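Local coordinates for protein PES4 (Saccharomyces cerevisiae, PDB 6EXX) that probably binds RNA, as a nuclear protein with several RNA recognition motifs, of which this chain is the fourth, at residues Gln34-Asp39 with Ser46-Phe51; Glu26-Phe31 with Ala57-Asn62; Asn9-Cys14 with Arg67-Ser72; Leu5-Leu10 with Val74-Glu79. One frame throughout, in Å; residues are numbered along the deposited sequence.

Contact 1: residues Gln34-Asp39 with Ser46-Phe51; sequences QIDGYD and SGFIKF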
loop_
_atom_site.group_PDB
_atom_site.type_symbol
_atom_site.label_atom_id
_atom_site.label_comp_id
_atom_site.label_asym_id
_atom_site.label_seq_id
_atom_site.Cartn_x
_atom_site.Cartn_y
_atom_site.Cartn_z
ATOM N N GLN A 34 1.927 -7.426 -0.453
ATOM C CA GLN A 34 0.946 -8.494 -0.523
ATOM C C GLN A 34 -0.462 -7.935 -0.606
ATOM O O GLN A 34 -0.957 -7.357 0.352
ATOM C CB GLN A 34 1.070 -9.374 0.717
ATOM C CG GLN A 34 0.064 -10.514 0.780
ATOM C CD GLN A 34 0.520 -11.629 1.690
ATOM O OE1 GLN A 34 1.662 -12.074 1.613
ATOM N NE2 GLN A 34 -0.364 -12.078 2.566
ATOM N N ILE A 35 -1.104 -8.085 -1.756
ATOM C CA ILE A 35 -2.512 -7.724 -1.892
ATOM C C ILE A 35 -3.309 -9.010 -1.931
ATOM O O ILE A 35 -3.395 -9.656 -2.971
ATOM C CB ILE A 35 -2.798 -6.898 -3.159
ATOM C CG1 ILE A 35 -2.105 -5.539 -3.071
ATOM C CG2 ILE A 35 -4.309 -6.712 -3.340
ATOM C CD1 ILE A 35 -2.242 -4.704 -4.330
ATOM N N ASP A 36 -3.895 -9.360 -0.789
ATOM C CA ASP A 36 -4.447 -10.686 -0.545
ATOM C C ASP A 36 -5.934 -10.706 -0.231
ATOM O O ASP A 36 -6.467 -11.758 0.103
ATOM C CB ASP A 36 -3.675 -11.363 0.610
ATOM C CG ASP A 36 -3.680 -10.537 1.902
ATOM O OD1 ASP A 36 -4.375 -9.507 1.962
ATOM O OD2 ASP A 36 -2.998 -10.937 2.874
ATOM N N GLY A 37 -6.606 -9.570 -0.333
ATOM C CA GLY A 37 -8.022 -9.509 -0.035
ATOM C C GLY A 37 -8.796 -8.766 -1.093
ATOM O O GLY A 37 -8.272 -7.863 -1.728
ATOM N N TYR A 38 -10.047 -9.162 -1.265
ATOM C CA TYR A 38 -10.979 -8.472 -2.140
ATOM C C TYR A 38 -12.312 -8.342 -1.426
ATOM O O TYR A 38 -12.825 -9.307 -0.866
ATOM C CB TYR A 38 -11.165 -9.221 -3.456
ATOM C CG TYR A 38 -12.118 -8.534 -4.400
ATOM C CD1 TYR A 38 -11.736 -7.402 -5.106
ATOM C CD2 TYR A 38 -13.408 -9.015 -4.580
ATOM C CE1 TYR A 38 -12.614 -6.777 -5.973
ATOM C CE2 TYR A 38 -14.290 -8.390 -5.440
ATOM C CZ TYR A 38 -13.889 -7.275 -6.132
ATOM O OH TYR A 38 -14.764 -6.653 -6.993
ATOM N N ASP A 39 -12.877 -7.148 -1.466
ATOM C CA ASP A 39 -14.141 -6.856 -0.830
ATOM C C ASP A 39 -15.204 -6.692 -1.894
ATOM O O ASP A 39 -15.197 -5.712 -2.632
ATOM C CB ASP A 39 -14.015 -5.568 -0.020
ATOM C CG ASP A 39 -15.289 -5.217 0.703
ATOM O OD1 ASP A 39 -15.796 -6.076 1.452
ATOM O OD2 ASP A 39 -15.791 -4.095 0.521
ATOM N N SER A 46 -7.383 -5.232 -0.719
ATOM C CA SER A 46 -6.698 -4.915 0.520
ATOM C C SER A 46 -5.467 -5.788 0.681
ATOM O O SER A 46 -5.343 -6.832 0.047
ATOM C CB SER A 46 -7.631 -5.108 1.707
ATOM O OG SER A 46 -8.110 -6.431 1.758
ATOM N N GLY A 47 -4.559 -5.349 1.536
ATOM C CA GLY A 47 -3.348 -6.083 1.799
ATOM C C GLY A 47 -2.421 -5.253 2.647
ATOM O O GLY A 47 -2.872 -4.457 3.481
ATOM N N PHE A 48 -1.125 -5.423 2.435
ATOM C CA PHE A 48 -0.159 -4.690 3.229
ATOM C C PHE A 48 1.179 -4.621 2.530
ATOM O O PHE A 48 1.458 -5.382 1.598
ATOM C CB PHE A 48 0.015 -5.335 4.611
ATOM C CG PHE A 48 0.535 -6.743 4.558
ATOM C CD1 PHE A 48 1.900 -7.001 4.512
ATOM C CD2 PHE A 48 -0.337 -7.816 4.566
ATOM C CE1 PHE A 48 2.374 -8.299 4.459
ATOM C CE2 PHE A 48 0.131 -9.115 4.518
ATOM C CZ PHE A 48 1.486 -9.355 4.468
ATOM N N ILE A 49 2.003 -3.690 2.993
ATOM C CA ILE A 49 3.407 -3.666 2.639
ATOM C C ILE A 49 4.185 -3.724 3.942
ATOM O O ILE A 49 3.980 -2.898 4.841
ATOM C CB ILE A 49 3.820 -2.410 1.844
ATOM C CG1 ILE A 49 2.923 -2.222 0.611
ATOM C CG2 ILE A 49 5.288 -2.528 1.464
ATOM C CD1 ILE A 49 3.137 -0.883 -0.085
ATOM N N LYS A 50 5.078 -4.704 4.041
ATOM C CA LYS A 50 5.918 -4.874 5.217
ATOM C C LYS A 50 7.277 -4.289 4.893
ATOM O O LYS A 50 7.953 -4.764 3.983
ATOM C CB LYS A 50 6.069 -6.345 5.591
ATOM C CG LYS A 50 6.826 -6.549 6.899
ATOM C CD LYS A 50 7.307 -7.977 7.119
ATOM C CE LYS A 50 6.201 -8.992 7.072
ATOM N NZ LYS A 50 6.765 -10.344 7.326
ATOM N N PHE A 51 7.652 -3.255 5.637
ATOM C CA PHE A 51 8.910 -2.548 5.434
ATOM C C PHE A 51 9.958 -2.941 6.471
ATOM O O PHE A 51 9.636 -3.399 7.569
ATOM C CB PHE A 51 8.687 -1.039 5.514
ATOM C CG PHE A 51 7.780 -0.502 4.447
ATOM C CD1 PHE A 51 8.285 -0.174 3.198
ATOM C CD2 PHE A 51 6.432 -0.310 4.692
ATOM C CE1 PHE A 51 7.462 0.340 2.225
ATOM C CE2 PHE A 51 5.613 0.199 3.713
ATOM C CZ PHE A 51 6.127 0.517 2.482
HETATM O O HOH W 1 -6.508 -8.212 3.134
#
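Gln34 and Phe48 face each other on the edge hairpin of an RNA recognition motif, where strand 32-39 pairs antiparallel with strand 44-51. Their backbones bond both ways, Gln34 N to Phe48 O at 2.9 Å and Phe48 N to Gln34 O at 2.8 Å. The side chains run side by side on the same face of the sheet. Gln34 CB sits over one face of the Phe48 ring, 4.0 Å from its centroid, a CH-pi contact. Gln34 CG is set anti to its backbone N (chi1 178°), and the extended chain beyond it takes the amide past the rim, where NE2 comes 3.6 Å from Phe48 CE2, the amide turned 49° from the ring. Gln34 NE2 also gives an almost straight bond to Asp36 OD2, 2.9 Å long, which fixes the flip of the amide. An alanine here would keep the CB over the ring but would probably leave the Asp36 carboxylate without this donor and remove the amide's contact with the ring rim. Farther along, Gly37 N reaches Ser46 O at 3.0 Å, while the bond from Asp36 N is weak. A water links Asp36 OD1 to Ser46 OG. Gly47 has to be small, since a CB would run into Gln34 O. Two residues, Asp36 and Gly37, opposite one, Ser46, make a classic beta bulge, and by sequence Phe48 fits an aromatic position of RNP1, the signature of the third RRM strand.

Contact 2: residues Glu26-Phe31 with Ala57-Asn62; sequences ENIRPF and ATRIFN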
loop_
_atom_site.group_PDB
_atom_site.type_symbol
_atom_site.label_atom_id
_atom_site.label_comp_id
_atom_site.label_asym_id
_atom_site.label_seq_id
_atom_site.Cartn_x
_atom_site.Cartn_y
_atom_site.Cartn_z
ATOM N N GLU A 26 11.353 5.230 -4.827
ATOM C CA GLU A 26 11.896 5.754 -3.575
ATOM C C GLU A 26 13.161 5.020 -3.123
ATOM O O GLU A 26 13.671 5.287 -2.040
ATOM C CB GLU A 26 10.835 5.668 -2.480
ATOM C CG GLU A 26 9.785 6.749 -2.554
ATOM C CD GLU A 26 10.327 8.125 -2.170
ATOM O OE1 GLU A 26 11.397 8.204 -1.521
ATOM O OE2 GLU A 26 9.693 9.142 -2.532
ATOM N N ASN A 27 13.664 4.098 -3.943
ATOM C CA ASN A 27 14.818 3.284 -3.573
ATOM C C ASN A 27 14.566 2.524 -2.272
ATOM O O ASN A 27 15.453 2.396 -1.432
ATOM C CB ASN A 27 16.081 4.141 -3.447
ATOM C CG ASN A 27 17.339 3.310 -3.334
ATOM O OD1 ASN A 27 17.485 2.282 -3.993
ATOM N ND2 ASN A 27 18.244 3.731 -2.466
ATOM N N ILE A 28 13.344 2.021 -2.127
ATOM C CA ILE A 28 12.934 1.250 -0.958
ATOM C C ILE A 28 12.748 -0.205 -1.340
ATOM O O ILE A 28 12.104 -0.506 -2.346
ATOM C CB ILE A 28 11.617 1.797 -0.377
ATOM C CG1 ILE A 28 11.875 3.154 0.275
ATOM C CG2 ILE A 28 10.992 0.812 0.622
ATOM C CD1 ILE A 28 10.641 3.912 0.627
ATOM N N ARG A 29 13.310 -1.098 -0.526
ATOM C CA ARG A 29 13.149 -2.533 -0.696
ATOM C C ARG A 29 12.284 -3.066 0.440
ATOM O O ARG A 29 12.778 -3.308 1.538
ATOM C CB ARG A 29 14.514 -3.222 -0.677
ATOM C CG ARG A 29 15.454 -2.740 -1.771
ATOM C CD ARG A 29 16.773 -3.499 -1.764
ATOM N NE ARG A 29 17.503 -3.327 -0.511
ATOM C CZ ARG A 29 17.839 -4.320 0.305
ATOM N NH1 ARG A 29 17.512 -5.571 0.005
ATOM N NH2 ARG A 29 18.503 -4.064 1.424
ATOM N N PRO A 30 10.978 -3.231 0.188
ATOM C CA PRO A 30 10.120 -3.795 1.228
ATOM C C PRO A 30 10.451 -5.262 1.436
ATOM O O PRO A 30 10.992 -5.910 0.542
ATOM C CB PRO A 30 8.716 -3.638 0.644
ATOM C CG PRO A 30 8.928 -3.687 -0.831
ATOM C CD PRO A 30 10.252 -3.028 -1.076
ATOM N N PHE A 31 10.135 -5.779 2.614
ATOM C CA PHE A 31 10.200 -7.213 2.838
ATOM C C PHE A 31 9.128 -7.921 2.010
ATOM O O PHE A 31 9.372 -9.005 1.481
ATOM C CB PHE A 31 10.007 -7.552 4.317
ATOM C CG PHE A 31 11.236 -7.378 5.170
ATOM C CD1 PHE A 31 12.485 -7.772 4.726
ATOM C CD2 PHE A 31 11.127 -6.867 6.455
ATOM C CE1 PHE A 31 13.600 -7.632 5.533
ATOM C CE2 PHE A 31 12.240 -6.729 7.261
ATOM C CZ PHE A 31 13.471 -7.104 6.797
ATOM N N ALA A 57 8.795 2.976 5.561
ATOM C CA ALA A 57 7.342 2.979 5.578
ATOM C C ALA A 57 6.773 4.393 5.480
ATOM O O ALA A 57 5.768 4.621 4.811
ATOM C CB ALA A 57 6.830 2.288 6.827
ATOM N N THR A 58 7.413 5.333 6.157
ATOM C CA THR A 58 6.979 6.723 6.183
ATOM C C THR A 58 6.809 7.289 4.778
ATOM O O THR A 58 5.818 7.956 4.487
ATOM C CB THR A 58 8.020 7.561 6.959
ATOM O OG1 THR A 58 7.950 7.236 8.348
ATOM C CG2 THR A 58 7.799 9.051 6.792
ATOM N N ARG A 59 7.800 7.065 3.923
ATOM C CA ARG A 59 7.761 7.686 2.613
ATOM C C ARG A 59 6.597 7.166 1.772
ATOM O O ARG A 59 5.926 7.933 1.072
ATOM C CB ARG A 59 9.097 7.507 1.890
ATOM C CG ARG A 59 10.280 8.023 2.704
ATOM C CD ARG A 59 11.401 8.620 1.863
ATOM N NE ARG A 59 12.127 7.620 1.084
ATOM C CZ ARG A 59 13.048 6.793 1.574
ATOM N NH1 ARG A 59 13.363 6.802 2.864
ATOM N NH2 ARG A 59 13.655 5.941 0.759
ATOM N N ILE A 60 6.333 5.868 1.852
ATOM C CA ILE A 60 5.237 5.283 1.095
ATOM C C ILE A 60 3.876 5.628 1.726
ATOM O O ILE A 60 2.916 5.929 1.015
ATOM C CB ILE A 60 5.443 3.760 0.932
ATOM C CG1 ILE A 60 6.767 3.469 0.210
ATOM C CG2 ILE A 60 4.270 3.133 0.208
ATOM C CD1 ILE A 60 6.898 4.120 -1.148
ATOM N N PHE A 61 3.794 5.625 3.052
ATOM C CA PHE A 61 2.601 6.093 3.731
ATOM C C PHE A 61 2.232 7.501 3.280
ATOM O O PHE A 61 1.078 7.799 2.981
ATOM C CB PHE A 61 2.796 6.085 5.243
ATOM C CG PHE A 61 1.656 6.694 5.987
ATOM C CD1 PHE A 61 0.543 5.950 6.307
ATOM C CD2 PHE A 61 1.677 8.025 6.349
ATOM C CE1 PHE A 61 -0.518 6.511 6.985
ATOM C CE2 PHE A 61 0.615 8.584 7.024
ATOM C CZ PHE A 61 -0.476 7.824 7.346
ATOM N N ASN A 62 3.213 8.388 3.237
ATOM C CA ASN A 62 2.933 9.766 2.868
ATOM C C ASN A 62 2.327 9.851 1.473
ATOM O O ASN A 62 1.416 10.642 1.237
ATOM C CB ASN A 62 4.206 10.618 2.940
ATOM C CG ASN A 62 4.633 10.935 4.352
ATOM O OD1 ASN A 62 3.842 10.876 5.289
ATOM N ND2 ASN A 62 5.886 11.326 4.502
#
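Arg59 reaches Glu26 with its CG anti to the carbonyl carbon (chi1 -55°) and its chain bent at chi2 and chi3, while Glu26 is bent at chi2 (-71°). The two join helix 54-64 to the end of the first RRM helix, where Asn27, with positive phi, closes helix 16-25 in a Schellman motif. Arg59 grips Glu26 side-on with two nitrogens. NE makes a salt bridge to Glu26 OE1 at 2.8 Å, and NH2 bonds to Glu26 O, the backbone carbonyl at that helix end, at 2.9 Å. Both acceptors lie close to the guanidinium plane, yet OE1 is approached from above the plane of its own carboxylate, the two flat groups standing 57° apart. Ile28 supplies the apolar half: its CD1 lies over one guanidinium face, and its side chain also packs on Phe51 of strand 44-51. An alanine in place of Arg59 would probably leave the Glu26 carboxylate without its charged mate, the carbonyl without this donor and Ile28 without the guanidinium against it. Deeper in, Ile60 continues the greasy layer between helix and loop, with its CG1 3.9 Å from Ile28 CD1 and its own CD1 4.2 Å from Glu26 CG.

Contact 3: residues Asn9-Cys14 with Arg67-Ser72; sequences NLSAVC and RLVGGS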
loop_
_atom_site.group_PDB
_atom_site.type_symbol
_atom_site.label_atom_id
_atom_site.label_comp_id
_atom_site.label_asym_id
_atom_site.label_seq_id
_atom_site.Cartn_x
_atom_site.Cartn_y
_atom_site.Cartn_z
ATOM N N ASN A 9 -9.373 -0.389 0.452
ATOM C CA ASN A 9 -10.039 0.481 -0.502
ATOM C C ASN A 9 -9.142 0.719 -1.716
ATOM O O ASN A 9 -9.147 1.813 -2.295
ATOM C CB ASN A 9 -10.473 1.801 0.146
ATOM C CG ASN A 9 -11.741 2.367 -0.473
ATOM O OD1 ASN A 9 -12.685 1.621 -0.759
ATOM N ND2 ASN A 9 -11.777 3.674 -0.685
ATOM N N LEU A 10 -8.397 -0.312 -2.119
ATOM C CA LEU A 10 -7.536 -0.236 -3.289
ATOM C C LEU A 10 -8.321 -0.568 -4.554
ATOM O O LEU A 10 -8.867 -1.662 -4.710
ATOM C CB LEU A 10 -6.369 -1.207 -3.179
ATOM C CG LEU A 10 -5.500 -1.083 -1.931
ATOM C CD1 LEU A 10 -4.367 -2.072 -2.001
ATOM C CD2 LEU A 10 -5.006 0.348 -1.737
ATOM N N SER A 11 -8.374 0.380 -5.473
ATOM C CA SER A 11 -8.932 0.130 -6.783
ATOM C C SER A 11 -8.105 -0.921 -7.514
ATOM O O SER A 11 -6.963 -1.225 -7.175
ATOM C CB SER A 11 -8.936 1.422 -7.576
ATOM O OG SER A 11 -7.609 1.838 -7.793
ATOM N N ALA A 12 -8.693 -1.473 -8.568
ATOM C CA ALA A 12 -7.986 -2.422 -9.418
ATOM C C ALA A 12 -6.658 -1.888 -9.943
ATOM O O ALA A 12 -5.690 -2.641 -10.052
ATOM C CB ALA A 12 -8.872 -2.847 -10.578
ATOM N N VAL A 13 -6.588 -0.599 -10.277
ATOM C CA VAL A 13 -5.343 -0.067 -10.822
ATOM C C VAL A 13 -4.300 0.233 -9.740
ATOM O O VAL A 13 -3.120 0.360 -10.054
ATOM C CB VAL A 13 -5.548 1.148 -11.748
ATOM C CG1 VAL A 13 -6.407 0.767 -12.949
ATOM C CG2 VAL A 13 -6.144 2.297 -11.011
ATOM N N CYS A 14 -4.718 0.284 -8.476
ATOM C CA CYS A 14 -3.773 0.454 -7.377
ATOM C C CYS A 14 -3.279 -0.929 -6.954
ATOM O O CYS A 14 -3.576 -1.434 -5.855
ATOM C CB CYS A 14 -4.418 1.180 -6.205
ATOM S SG CYS A 14 -3.218 1.751 -4.983
ATOM N N ARG A 67 -4.819 9.077 -0.812
ATOM C CA ARG A 67 -4.635 9.349 -2.233
ATOM C C ARG A 67 -5.779 8.735 -3.036
ATOM O O ARG A 67 -6.158 7.588 -2.801
ATOM C CB ARG A 67 -3.308 8.780 -2.720
ATOM C CG ARG A 67 -2.876 9.293 -4.069
ATOM C CD ARG A 67 -1.622 8.609 -4.566
ATOM N NE ARG A 67 -0.984 9.413 -5.593
ATOM C CZ ARG A 67 -0.141 10.408 -5.337
ATOM N NH1 ARG A 67 0.260 10.659 -4.093
ATOM N NH2 ARG A 67 0.345 11.117 -6.347
ATOM N N LEU A 68 -6.298 9.481 -4.010
ATOM C CA LEU A 68 -7.304 8.940 -4.904
ATOM C C LEU A 68 -6.602 8.195 -6.031
ATOM O O LEU A 68 -5.786 8.761 -6.759
ATOM C CB LEU A 68 -8.148 10.063 -5.487
ATOM C CG LEU A 68 -9.176 9.647 -6.544
ATOM C CD1 LEU A 68 -10.277 8.815 -5.930
ATOM C CD2 LEU A 68 -9.745 10.877 -7.209
ATOM N N VAL A 69 -6.938 6.923 -6.192
ATOM C CA VAL A 69 -6.389 6.116 -7.272
ATOM C C VAL A 69 -7.528 5.267 -7.827
ATOM O O VAL A 69 -8.145 4.511 -7.094
ATOM C CB VAL A 69 -5.242 5.189 -6.786
ATOM C CG1 VAL A 69 -4.667 4.415 -7.958
ATOM C CG2 VAL A 69 -4.143 5.984 -6.060
ATOM N N GLY A 70 -7.804 5.377 -9.123
ATOM C CA GLY A 70 -8.784 4.506 -9.763
ATOM C C GLY A 70 -10.185 4.586 -9.180
ATOM O O GLY A 70 -10.927 3.595 -9.170
ATOM N N GLY A 71 -10.557 5.764 -8.682
ATOM C CA GLY A 71 -11.900 5.995 -8.195
ATOM C C GLY A 71 -12.105 5.799 -6.709
ATOM O O GLY A 71 -13.182 6.123 -6.215
ATOM N N SER A 72 -11.080 5.311 -6.008
ATOM C CA SER A 72 -11.192 5.022 -4.592
ATOM C C SER A 72 -10.048 5.675 -3.826
ATOM O O SER A 72 -8.903 5.689 -4.289
ATOM C CB SER A 72 -11.156 3.512 -4.373
ATOM O OG SER A 72 -12.281 2.877 -4.950
HETATM O O HOH W 2 -7.587 2.960 -4.508
HETATM O O HOH W 3 -14.141 2.548 -2.994
#
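Ser11 and Val69 bring together two tight turns at one end of the RRM sheet: a type I turn, Ser11 to Cys14, leading out of the first strand, and the type I' turn, Val69 to Ser72, between strands 68-69 and 72-78. Ser11 OG stands between its backbone N and carbonyl carbon (chi1 65°) and donates to Val69 O at 2.8 Å. It comes from above the carbonyl plane; Ser72 N, closing the type I' turn, reaches the same oxygen from the opposite face. Ser11 OG in turn weakly accepts from Cys14 N. Beside this bond Cys14 CB packs on Val69 CG1 at 3.7 Å, and Val13 CG2 lies 3.7 Å from Gly70 CA. A CB on Gly70 would strike both Ser11 OG and Val13 CG2, and its positive phi favours glycine anyway. Ser72 CB packs on Asn9 O at 3.4 Å. Two waters finish the joint. One accepts from Ser11 N at 2.9 Å and lies within bonding distance of Asn9 O and Ser72 O; the other spans Asn9 OD1 and Ser72 OG, while Asn9 ND2 is held by Ile73 O. Asn9 and Leu10 both face Tyr45 in a G1 bulge. The turns are thus joined by side-chain and backbone polar groups together, partly through water, with a small apolar patch of Val13, Cys14 and Val69.

Contact 4: residues Leu5-Leu10 with Val74-Glu79; sequences LFLENL and VTTSWE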
loop_
_atom_site.group_PDB
_atom_site.type_symbol
_atom_site.label_atom_id
_atom_site.label_comp_id
_atom_site.label_asym_id
_atom_site.label_seq_id
_atom_site.Cartn_x
_atom_site.Cartn_y
_atom_site.Cartn_z
ATOM N N LEU A 5 2.493 -1.424 6.782
ATOM C CA LEU A 5 1.442 -0.519 6.368
ATOM C C LEU A 5 0.315 -1.355 5.799
ATOM O O LEU A 5 0.473 -1.990 4.762
ATOM C CB LEU A 5 1.983 0.402 5.283
ATOM C CG LEU A 5 1.010 1.407 4.681
ATOM C CD1 LEU A 5 0.423 2.285 5.764
ATOM C CD2 LEU A 5 1.703 2.244 3.620
ATOM N N PHE A 6 -0.830 -1.357 6.470
ATOM C CA PHE A 6 -2.018 -2.030 5.966
ATOM C C PHE A 6 -2.794 -1.085 5.064
ATOM O O PHE A 6 -2.896 0.118 5.323
ATOM C CB PHE A 6 -2.880 -2.552 7.117
ATOM C CG PHE A 6 -2.295 -3.763 7.776
ATOM C CD1 PHE A 6 -1.333 -3.638 8.760
ATOM C CD2 PHE A 6 -2.676 -5.030 7.380
ATOM C CE1 PHE A 6 -0.784 -4.761 9.362
ATOM C CE2 PHE A 6 -2.129 -6.154 7.974
ATOM C CZ PHE A 6 -1.180 -6.011 8.960
ATOM N N LEU A 7 -3.295 -1.656 3.977
ATOM C CA LEU A 7 -3.935 -0.917 2.907
ATOM C C LEU A 7 -5.296 -1.518 2.608
ATOM O O LEU A 7 -5.446 -2.740 2.583
ATOM C CB LEU A 7 -3.089 -1.004 1.635
ATOM C CG LEU A 7 -1.687 -0.416 1.719
ATOM C CD1 LEU A 7 -0.929 -0.676 0.437
ATOM C CD2 LEU A 7 -1.730 1.072 2.036
ATOM N N GLU A 8 -6.283 -0.667 2.347
ATOM C CA GLU A 8 -7.571 -1.131 1.874
ATOM C C GLU A 8 -8.208 -0.061 0.993
ATOM O O GLU A 8 -7.661 1.022 0.802
ATOM C CB GLU A 8 -8.470 -1.513 3.053
ATOM C CG GLU A 8 -8.904 -0.339 3.882
ATOM C CD GLU A 8 -9.856 -0.718 4.991
ATOM O OE1 GLU A 8 -9.675 -1.787 5.608
ATOM O OE2 GLU A 8 -10.793 0.059 5.241
ATOM N N ASN A 9 -9.373 -0.389 0.452
ATOM C CA ASN A 9 -10.039 0.481 -0.502
ATOM C C ASN A 9 -9.142 0.719 -1.716
ATOM O O ASN A 9 -9.147 1.813 -2.295
ATOM C CB ASN A 9 -10.473 1.801 0.146
ATOM C CG ASN A 9 -11.741 2.367 -0.473
ATOM O OD1 ASN A 9 -12.685 1.621 -0.759
ATOM N ND2 ASN A 9 -11.777 3.674 -0.685
ATOM N N LEU A 10 -8.397 -0.312 -2.119
ATOM C CA LEU A 10 -7.536 -0.236 -3.289
ATOM C C LEU A 10 -8.321 -0.568 -4.554
ATOM O O LEU A 10 -8.867 -1.662 -4.710
ATOM C CB LEU A 10 -6.369 -1.207 -3.179
ATOM C CG LEU A 10 -5.500 -1.083 -1.931
ATOM C CD1 LEU A 10 -4.367 -2.072 -2.001
ATOM C CD2 LEU A 10 -5.006 0.348 -1.737
ATOM N N VAL A 74 -7.363 5.641 -1.162
ATOM C CA VAL A 74 -6.581 4.646 -0.456
ATOM C C VAL A 74 -6.634 4.905 1.032
ATOM O O VAL A 74 -6.377 6.018 1.499
ATOM C CB VAL A 74 -5.127 4.652 -0.930
ATOM C CG1 VAL A 74 -4.279 3.684 -0.109
ATOM C CG2 VAL A 74 -5.068 4.326 -2.408
ATOM N N THR A 75 -6.952 3.851 1.767
ATOM C CA THR A 75 -7.139 3.939 3.188
ATOM C C THR A 75 -6.084 3.076 3.869
ATOM O O THR A 75 -5.809 1.948 3.460
ATOM C CB THR A 75 -8.587 3.562 3.473
ATOM O OG1 THR A 75 -9.444 4.470 2.751
ATOM C CG2 THR A 75 -8.886 3.626 4.942
ATOM N N THR A 76 -5.452 3.651 4.877
ATOM C CA THR A 76 -4.292 3.042 5.486
ATOM C C THR A 76 -4.478 2.814 6.968
ATOM O O THR A 76 -5.295 3.472 7.629
ATOM C CB THR A 76 -3.092 3.973 5.373
ATOM O OG1 THR A 76 -3.367 5.170 6.121
ATOM C CG2 THR A 76 -2.800 4.307 3.908
ATOM N N SER A 77 -3.680 1.891 7.494
ATOM C CA SER A 77 -3.462 1.810 8.931
ATOM C C SER A 77 -2.041 1.354 9.234
ATOM O O SER A 77 -1.521 0.436 8.601
ATOM C CB SER A 77 -4.437 0.843 9.620
ATOM O OG SER A 77 -4.278 0.909 11.035
ATOM N N TRP A 78 -1.431 1.968 10.246
ATOM C CA TRP A 78 -0.247 1.407 10.906
ATOM C C TRP A 78 -0.643 0.298 11.864
ATOM O O TRP A 78 -1.797 0.203 12.280
ATOM C CB TRP A 78 0.479 2.476 11.710
ATOM C CG TRP A 78 1.050 3.571 10.886
ATOM C CD1 TRP A 78 0.625 4.866 10.827
ATOM C CD2 TRP A 78 2.154 3.465 9.979
ATOM N NE1 TRP A 78 1.407 5.580 9.948
ATOM C CE2 TRP A 78 2.356 4.744 9.418
ATOM C CE3 TRP A 78 2.998 2.417 9.599
ATOM C CZ2 TRP A 78 3.357 5.001 8.490
ATOM C CZ3 TRP A 78 3.999 2.678 8.692
ATOM C CH2 TRP A 78 4.167 3.959 8.138
ATOM N N GLU A 79 0.339 -0.505 12.258
ATOM C CA GLU A 79 0.093 -1.653 13.114
ATOM C C GLU A 79 0.385 -1.350 14.583
ATOM O O GLU A 79 1.482 -0.916 14.940
ATOM C CB GLU A 79 0.931 -2.838 12.635
ATOM C CG GLU A 79 0.595 -4.142 13.314
ATOM C CD GLU A 79 1.045 -5.338 12.507
ATOM O OE1 GLU A 79 2.171 -5.308 11.966
ATOM O OE2 GLU A 79 0.266 -6.308 12.408
#
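Phe6 reaches across to Ser77 and Glu79. Its CB is 3.6 Å from Ser77 O, and CG stays beside the backbone N (chi1 -74°). CD1 is still near Ser77 O, at 4.1 Å. CE1 then meets Glu79 OE2 at 3.6 Å, and CZ lies 3.8 Å from the same oxygen. The carboxylate is thus at the ring's edge, its plane 74° from that of the ring. Beneath the ring the strands pair antiparallel: Phe6 with Ser77 and Glu8 with Thr75 are hydrogen-bonded pairs, two bonds in each, and Leu7 with Thr76 is a non-hydrogen-bonded pair. Glu8 CG packs on Thr75 CB on the Phe6 face. On the opposite face Leu7 CD2 touches Thr76 CG2 at 3.9 Å. Past the corner at Asn9, Leu10 CD2 touches Val74 CG1 at 3.8 Å. The sequence of segment 5-10 fits RNP2 of the RRM, with Phe6 at its aromatic position, consistent with a ring available for RNA on the side away from the helices. The leucine side meets helix 54-64: Leu5 and Thr76 pack on Phe61, Leu7 on Leu64. Thr76 OG1 bonds to Asn65 OD1, just past the end of that helix, while strand 44-51 flanks strand 3-10 on its other edge.

Overall arrangement
Contacts 1 and 4 belong to the same sheet, and strands 44-51 and 3-10 bond directly between them, Gly47 O to Leu7 N and Ile49 O to Leu5 N. Phe48 and Phe6 stand on one face of it, the RNP face; contact 1 is at the surface, whereas contacts 2, 3 and 4 are partly buried, contact 4 reaching the leucine face. Contact 2, about 14 Å from contact 4 centre to centre, works behind the sheet, joining helix 54-64 to a loop by charge and isoleucines; Phe51 and Trp78 pack on that helix from the sheet. Contact 3 shares Asn9 and Leu10 with contact 4 but joins turns, relying more on waters and one side-chain bond, where the strands rely chiefly on backbone pairs.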